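Local coordinates for protein thiamine phosphate pyrophosphorylase (Pyrococcus furiosus, PDB 1XI3) that probably condenses a thiazole phosphate with a hydroxymethylpyrimidine diphosphate to form thiamine monophosphate, using magnesium, at residues F73-D76 against V81-A84. Sequence-based numbering, arbitrary orientation.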
ATOM      1  N   PHE A  73       2.192   7.979 -16.313  1.00 11.17           N
ATOM      2  CA  PHE A  73       1.734   6.804 -15.567  1.00  9.28           C
ATOM      3  C   PHE A  73       1.493   7.131 -14.100  1.00  8.72           C
ATOM      4  O   PHE A  73       2.405   7.574 -13.376  1.00 10.71           O
ATOM      5  CB  PHE A  73       2.747   5.676 -15.665  1.00 10.18           C
ATOM      6  CG  PHE A  73       2.319   4.412 -15.019  1.00  8.00           C
ATOM      7  CD1 PHE A  73       1.014   3.939 -15.168  1.00  8.89           C
ATOM      8  CD2 PHE A  73       3.198   3.677 -14.250  1.00 11.39           C
ATOM      9  CE1 PHE A  73       0.610   2.760 -14.507  1.00 12.47           C
ATOM     10  CE2 PHE A  73       2.762   2.437 -13.621  1.00 13.22           C
ATOM     11  CZ  PHE A  73       1.481   2.024 -13.795  1.00 11.90           C
ATOM     12  N   PHE A  74       0.238   6.905 -13.668  1.00  8.55           N
ATOM     13  CA  PHE A  74      -0.178   7.139 -12.300  1.00  7.07           C
ATOM     14  C   PHE A  74      -0.672   5.869 -11.702  1.00  9.07           C
ATOM     15  O   PHE A  74      -1.208   5.014 -12.401  1.00  9.59           O
ATOM     16  CB  PHE A  74      -1.364   8.144 -12.295  1.00  9.77           C
ATOM     17  CG  PHE A  74      -0.959   9.480 -12.793  1.00 11.82           C
ATOM     18  CD1 PHE A  74      -0.277  10.362 -11.961  1.00 12.34           C
ATOM     19  CD2 PHE A  74      -1.132   9.812 -14.139  1.00 10.04           C
ATOM     20  CE1 PHE A  74       0.164  11.597 -12.473  1.00 11.57           C
ATOM     21  CE2 PHE A  74      -0.714  11.042 -14.624  1.00 10.34           C
ATOM     22  CZ  PHE A  74      -0.050  11.905 -13.798  1.00 12.55           C
ATOM     23  N   VAL A  75      -0.513   5.761 -10.383  1.00  8.84           N
ATOM     24  CA  VAL A  75      -1.123   4.686  -9.609  1.00  9.24           C
ATOM     25  C   VAL A  75      -2.197   5.277  -8.684  1.00  9.85           C
ATOM     26  O   VAL A  75      -1.941   6.259  -8.000  1.00  9.62           O
ATOM     27  CB  VAL A  75      -0.066   3.914  -8.776  1.00  8.97           C
ATOM     28  CG1 VAL A  75      -0.722   2.807  -7.967  1.00 11.88           C
ATOM     29  CG2 VAL A  75       0.990   3.337  -9.711  1.00 11.82           C
ATOM     30  N   ASP A  76      -3.379   4.645  -8.655  1.00  8.94           N
ATOM     31  CA  ASP A  76      -4.438   5.062  -7.721  1.00 10.35           C
ATOM     32  C   ASP A  76      -4.059   4.622  -6.302  1.00  8.53           C
ATOM     33  O   ASP A  76      -3.689   3.453  -6.117  1.00  9.58           O
ATOM     34  CB  ASP A  76      -5.769   4.448  -8.081  1.00 10.72           C
ATOM     35  CG  ASP A  76      -6.894   5.022  -7.250  1.00 16.09           C
ATOM     36  OD1 ASP A  76      -7.657   4.222  -6.711  1.00 20.28           O
ATOM     37  OD2 ASP A  76      -6.959   6.252  -7.122  1.00 15.63           O
ATOM     38  N   VAL A  81       3.483   1.407  -4.260  1.00 10.08           N
ATOM     39  CA  VAL A  81       3.520   0.856  -5.615  1.00 11.79           C
ATOM     40  C   VAL A  81       4.065   1.887  -6.615  1.00 11.96           C
ATOM     41  O   VAL A  81       4.931   1.573  -7.413  1.00 11.38           O
ATOM     42  CB  VAL A  81       2.167   0.327  -6.020  1.00 10.64           C
ATOM     43  CG1 VAL A  81       2.178  -0.147  -7.493  1.00 10.28           C
ATOM     44  CG2 VAL A  81       1.756  -0.838  -5.084  1.00  9.72           C
ATOM     45  N   ALA A  82       3.564   3.117  -6.527  1.00 10.60           N
ATOM     46  CA  ALA A  82       4.018   4.205  -7.380  1.00 10.36           C
ATOM     47  C   ALA A  82       5.533   4.359  -7.266  1.00 12.32           C
ATOM     48  O   ALA A  82       6.225   4.470  -8.259  1.00 12.82           O
ATOM     49  CB  ALA A  82       3.302   5.501  -7.031  1.00 13.12           C
ATOM     50  N   LEU A  83       6.041   4.354  -6.043  1.00 12.16           N
ATOM     51  CA  LEU A  83       7.500   4.521  -5.876  1.00 11.63           C
ATOM     52  C   LEU A  83       8.254   3.316  -6.464  1.00 12.80           C
ATOM     53  O   LEU A  83       9.275   3.486  -7.169  1.00 12.80           O
ATOM     54  CB  LEU A  83       7.845   4.685  -4.407  1.00 13.01           C
ATOM     55  CG  LEU A  83       7.436   6.016  -3.767  1.00 12.20           C
ATOM     56  CD1 LEU A  83       7.656   5.912  -2.271  1.00 13.61           C
ATOM     57  CD2 LEU A  83       8.234   7.174  -4.312  1.00 14.20           C
ATOM     58  N   ALA A  84       7.773   2.120  -6.158  1.00 12.34           N
ATOM     59  CA  ALA A  84       8.475   0.875  -6.528  1.00 11.47           C
ATOM     60  C   ALA A  84       8.559   0.726  -8.051  1.00 13.46           C
ATOM     61  O   ALA A  84       9.560   0.223  -8.560  1.00 13.75           O
ATOM     62  CB  ALA A  84       7.814  -0.287  -5.976  1.00 12.58           C
TER
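Residues 73-76, on strand 72-76, and residues 81-84 of the following helix come closest where the CA atoms of Val-75 and Ala-82 lie 5.6 Å apart, Val-75 directing its side chain outward from the sheet toward the middle of the short helix. The two belong to one beta-alpha-beta unit of a TIM barrel, in which strand 72-76 is followed by helix 79-85 and then by the neighbouring parallel strand 89-92. Across this buried interface the contact is wholly apolar and small, about 111 Å² summed over both sides, and Val-75 supplies all of the strand's share. Its two methyl groups divide the work. CG1, anti to the backbone N (chi1 179°), reaches CG1 of Val-81 at 4.2 Å, the two valine side chains crossing at roughly a right angle. CG2 rests instead against the helix backbone, 3.9 Å from the CA of Ala-82. Val-81 also leans on Met-45 of strand 42-45 and Met-55 of helix 52-68, which carries the apolar layer between barrel and helices on to the preceding unit. Phe-74 turns the other way, into the barrel, where its ring meets Tyr-18 and stands edge-to-face with Tyr-131. The strand ends at Asp-76, predicted to bind the pyrimidine diphosphate substrate, so the valine packing lies just behind the probable active-site end of the strand. On the helix side the methyl of Ala-82 lies beside the branch point of the valine, its CB 4.1 Å from CB of Val-75.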